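Long-range contact in Crov588 (Cafeteriavirus, PDB 6NYR), which is of unknown function but folds as a circular leucine-rich-repeat solenoid built largely from FNIP repeats, a shape that may suit it to binding other molecules: residues C436-E441 and H458-K463. Residues are numbered along the deposited sequence; the frame is centred on the assembly and turned at random.
Sequences CKFNQE and HCFNQK
Asn439 OD1 of loop 436–441 is gripped by two N-H groups of loop 458–463, the next turn of this FNIP-repeat ring. Asn439, its CG anti to the backbone N (chi1 -170°), reaches across so that Asn461 N donates to Asn439 OD1 at 3.0 Å, and Gln462 NE2 to the same OD1 at 3.1 Å; both donors sit above the carbonyl plane. Gln462 gets there by folding at chi2 (-63°), and the two side chains cross at about a right angle, their amide planes 38° apart. Equally close, Cys459 N bonds to Cys436 O at 2.9 Å, nearly along the C=O axis. On the buried side the Phe438 and Phe460 rings are set flank to flank and enter the interior in the same direction, Phe438 CE2 4.0 Å from Phe460 CD1, while Gln440 O meets the Phe460 ring at its edge. The exposed side is looser: Lys437 merely lays CD against Cys459 SG, and Glu441 CG touches Gln462 OE1. The motif recurs in both directions, Asn417 OD1 accepting from Asn439 N and Gln440 NE2, and Asn461 OD1 from Asn483 N and Gln484 NE2. The loops leave parallel strands 431–433 and 453–455 and lead on to 453–455 and 475–477, with Phe438 stacked on Phe434 and Phe460 on Phe456.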
ATOM      1  N   CYS A 436     -17.001  17.012  -2.387  1.00 45.09           N
ATOM      2  CA  CYS A 436     -18.361  16.572  -2.086  1.00 44.74           C
ATOM      3  C   CYS A 436     -19.398  17.594  -2.537  1.00 45.21           C
ATOM      4  O   CYS A 436     -20.319  17.265  -3.294  1.00 44.16           O
ATOM      5  CB  CYS A 436     -18.482  16.303  -0.581  1.00 48.25           C
ATOM      6  SG  CYS A 436     -20.115  15.786  -0.001  1.00 47.89           S
ATOM      7  N   LYS A 437     -19.258  18.839  -2.091  1.00 45.09           N
ATOM      8  CA  LYS A 437     -20.359  19.787  -2.134  1.00 46.32           C
ATOM      9  C   LYS A 437     -20.491  20.574  -3.434  1.00 46.31           C
ATOM     10  O   LYS A 437     -21.507  21.255  -3.615  1.00 46.96           O
ATOM     11  CB  LYS A 437     -20.233  20.795  -0.984  1.00 48.94           C
ATOM     12  CG  LYS A 437     -20.483  20.285   0.422  1.00 51.48           C
ATOM     13  CD  LYS A 437     -21.957  19.931   0.570  1.00 55.73           C
ATOM     14  CE  LYS A 437     -22.359  19.832   2.026  1.00 59.93           C
ATOM     15  NZ  LYS A 437     -22.546  21.243   2.536  1.00 61.82           N
ATOM     16  N   PHE A 438     -19.516  20.523  -4.336  1.00 46.33           N
ATOM     17  CA  PHE A 438     -19.601  21.367  -5.521  1.00 44.75           C
ATOM     18  C   PHE A 438     -20.832  21.009  -6.346  1.00 42.95           C
ATOM     19  O   PHE A 438     -21.049  19.842  -6.689  1.00 39.59           O
ATOM     20  CB  PHE A 438     -18.355  21.234  -6.388  1.00 46.69           C
ATOM     21  CG  PHE A 438     -18.412  22.067  -7.639  1.00 47.05           C
ATOM     22  CD1 PHE A 438     -18.080  23.412  -7.605  1.00 46.80           C
ATOM     23  CD2 PHE A 438     -18.818  21.512  -8.841  1.00 44.88           C
ATOM     24  CE1 PHE A 438     -18.136  24.181  -8.750  1.00 47.74           C
ATOM     25  CE2 PHE A 438     -18.876  22.279  -9.988  1.00 45.71           C
ATOM     26  CZ  PHE A 438     -18.536  23.612  -9.943  1.00 46.15           C
ATOM     27  N   ASN A 439     -21.631  22.024  -6.672  1.00 46.58           N
ATOM     28  CA  ASN A 439     -22.874  21.830  -7.409  1.00 47.86           C
ATOM     29  C   ASN A 439     -23.324  23.143  -8.039  1.00 51.53           C
ATOM     30  O   ASN A 439     -24.453  23.590  -7.816  1.00 51.42           O
ATOM     31  CB  ASN A 439     -23.956  21.279  -6.478  1.00 46.79           C
ATOM     32  CG  ASN A 439     -25.191  20.827  -7.224  1.00 45.26           C
ATOM     33  OD1 ASN A 439     -25.151  20.600  -8.431  1.00 45.36           O
ATOM     34  ND2 ASN A 439     -26.299  20.698  -6.510  1.00 46.11           N
ATOM     35  N   GLN A 440     -22.444  23.769  -8.814  1.00 55.81           N
ATOM     36  CA  GLN A 440     -22.749  24.981  -9.557  1.00 56.44           C
ATOM     37  C   GLN A 440     -22.719  24.678 -11.050  1.00 56.06           C
ATOM     38  O   GLN A 440     -22.067  23.738 -11.508  1.00 54.47           O
ATOM     39  CB  GLN A 440     -21.755  26.100  -9.229  1.00 55.28           C
ATOM     40  CG  GLN A 440     -21.634  26.429  -7.753  1.00 58.17           C
ATOM     41  CD  GLN A 440     -22.902  27.029  -7.176  1.00 59.47           C
ATOM     42  OE1 GLN A 440     -23.707  27.627  -7.895  1.00 62.32           O
ATOM     43  NE2 GLN A 440     -23.086  26.876  -5.871  1.00 57.92           N
ATOM     44  N   GLU A 441     -23.437  25.498 -11.813  1.00 58.70           N
ATOM     45  CA  GLU A 441     -23.495  25.305 -13.256  1.00 59.60           C
ATOM     46  C   GLU A 441     -22.111  25.475 -13.869  1.00 57.71           C
ATOM     47  O   GLU A 441     -21.315  26.313 -13.431  1.00 57.96           O
ATOM     48  CB  GLU A 441     -24.460  26.304 -13.892  1.00 66.45           C
ATOM     49  CG  GLU A 441     -25.931  26.007 -13.667  1.00 71.28           C
ATOM     50  CD  GLU A 441     -26.836  27.055 -14.297  1.00 74.68           C
ATOM     51  OE1 GLU A 441     -26.467  27.601 -15.361  1.00 75.95           O
ATOM     52  OE2 GLU A 441     -27.902  27.349 -13.718  1.00 75.26           O
ATOM     53  N   HIS A 458     -19.974  14.144  -4.614  1.00 44.78           N
ATOM     54  CA  HIS A 458     -21.289  13.594  -4.306  1.00 41.26           C
ATOM     55  C   HIS A 458     -22.413  14.456  -4.861  1.00 42.10           C
ATOM     56  O   HIS A 458     -23.388  13.927  -5.410  1.00 45.54           O
ATOM     57  CB  HIS A 458     -21.439  13.449  -2.790  1.00 41.69           C
ATOM     58  CG  HIS A 458     -22.675  12.721  -2.364  1.00 41.19           C
ATOM     59  ND1 HIS A 458     -22.659  11.410  -1.938  1.00 40.65           N
ATOM     60  CD2 HIS A 458     -23.965  13.126  -2.284  1.00 41.29           C
ATOM     61  CE1 HIS A 458     -23.885  11.038  -1.616  1.00 40.90           C
ATOM     62  NE2 HIS A 458     -24.698  12.061  -1.819  1.00 41.37           N
ATOM     63  N   CYS A 459     -22.289  15.780  -4.757  1.00 40.18           N
ATOM     64  CA  CYS A 459     -23.451  16.641  -4.916  1.00 42.57           C
ATOM     65  C   CYS A 459     -23.685  17.127  -6.341  1.00 42.73           C
ATOM     66  O   CYS A 459     -24.818  17.504  -6.667  1.00 44.36           O
ATOM     67  CB  CYS A 459     -23.330  17.879  -4.015  1.00 46.22           C
ATOM     68  SG  CYS A 459     -23.428  17.579  -2.241  1.00 41.10           S
ATOM     69  N   PHE A 460     -22.664  17.146  -7.190  1.00 41.20           N
ATOM     70  CA  PHE A 460     -22.833  17.738  -8.510  1.00 44.79           C
ATOM     71  C   PHE A 460     -23.997  17.091  -9.251  1.00 46.42           C
ATOM     72  O   PHE A 460     -24.027  15.871  -9.441  1.00 45.22           O
ATOM     73  CB  PHE A 460     -21.559  17.598  -9.339  1.00 42.45           C
ATOM     74  CG  PHE A 460     -21.678  18.212 -10.701  1.00 43.60           C
ATOM     75  CD1 PHE A 460     -21.653  19.588 -10.848  1.00 47.12           C
ATOM     76  CD2 PHE A 460     -21.835  17.424 -11.825  1.00 46.53           C
ATOM     77  CE1 PHE A 460     -21.774  20.165 -12.093  1.00 51.41           C
ATOM     78  CE2 PHE A 460     -21.952  18.000 -13.076  1.00 49.06           C
ATOM     79  CZ  PHE A 460     -21.923  19.369 -13.208  1.00 51.46           C
ATOM     80  N   ASN A 461     -24.950  17.915  -9.681  1.00 50.82           N
ATOM     81  CA  ASN A 461     -26.133  17.424 -10.379  1.00 50.36           C
ATOM     82  C   ASN A 461     -26.683  18.524 -11.288  1.00 51.54           C
ATOM     83  O   ASN A 461     -27.880  18.820 -11.294  1.00 50.28           O
ATOM     84  CB  ASN A 461     -27.184  16.941  -9.379  1.00 49.20           C
ATOM     85  CG  ASN A 461     -28.353  16.247 -10.044  1.00 47.23           C
ATOM     86  OD1 ASN A 461     -28.234  15.737 -11.155  1.00 46.05           O
ATOM     87  ND2 ASN A 461     -29.492  16.226  -9.364  1.00 48.57           N
ATOM     88  N   GLN A 462     -25.806  19.128 -12.084  1.00 55.30           N
ATOM     89  CA  GLN A 462     -26.185  20.160 -13.035  1.00 55.50           C
ATOM     90  C   GLN A 462     -26.110  19.617 -14.456  1.00 57.73           C
ATOM     91  O   GLN A 462     -25.370  18.669 -14.743  1.00 56.20           O
ATOM     92  CB  GLN A 462     -25.282  21.394 -12.916  1.00 55.92           C
ATOM     93  CG  GLN A 462     -25.296  22.077 -11.559  1.00 57.61           C
ATOM     94  CD  GLN A 462     -26.659  22.626 -11.194  1.00 59.84           C
ATOM     95  OE1 GLN A 462     -27.449  22.995 -12.064  1.00 61.94           O
ATOM     96  NE2 GLN A 462     -26.936  22.695  -9.898  1.00 59.14           N
ATOM     97  N   LYS A 463     -26.890  20.227 -15.344  1.00 59.59           N
ATOM     98  CA  LYS A 463     -26.866  19.843 -16.745  1.00 60.50           C
ATOM     99  C   LYS A 463     -25.490  20.105 -17.349  1.00 56.15           C
ATOM    100  O   LYS A 463     -24.778  21.034 -16.957  1.00 53.55           O
ATOM    101  CB  LYS A 463     -27.920  20.620 -17.535  1.00 66.34           C
ATOM    102  CG  LYS A 463     -29.358  20.341 -17.159  1.00 70.91           C
ATOM    103  CD  LYS A 463     -30.294  21.164 -18.046  1.00 75.88           C
ATOM    104  CE  LYS A 463     -31.753  20.867 -17.747  1.00 79.32           C
ATOM    105  NZ  LYS A 463     -32.078  21.012 -16.305  1.00 80.35           N
TER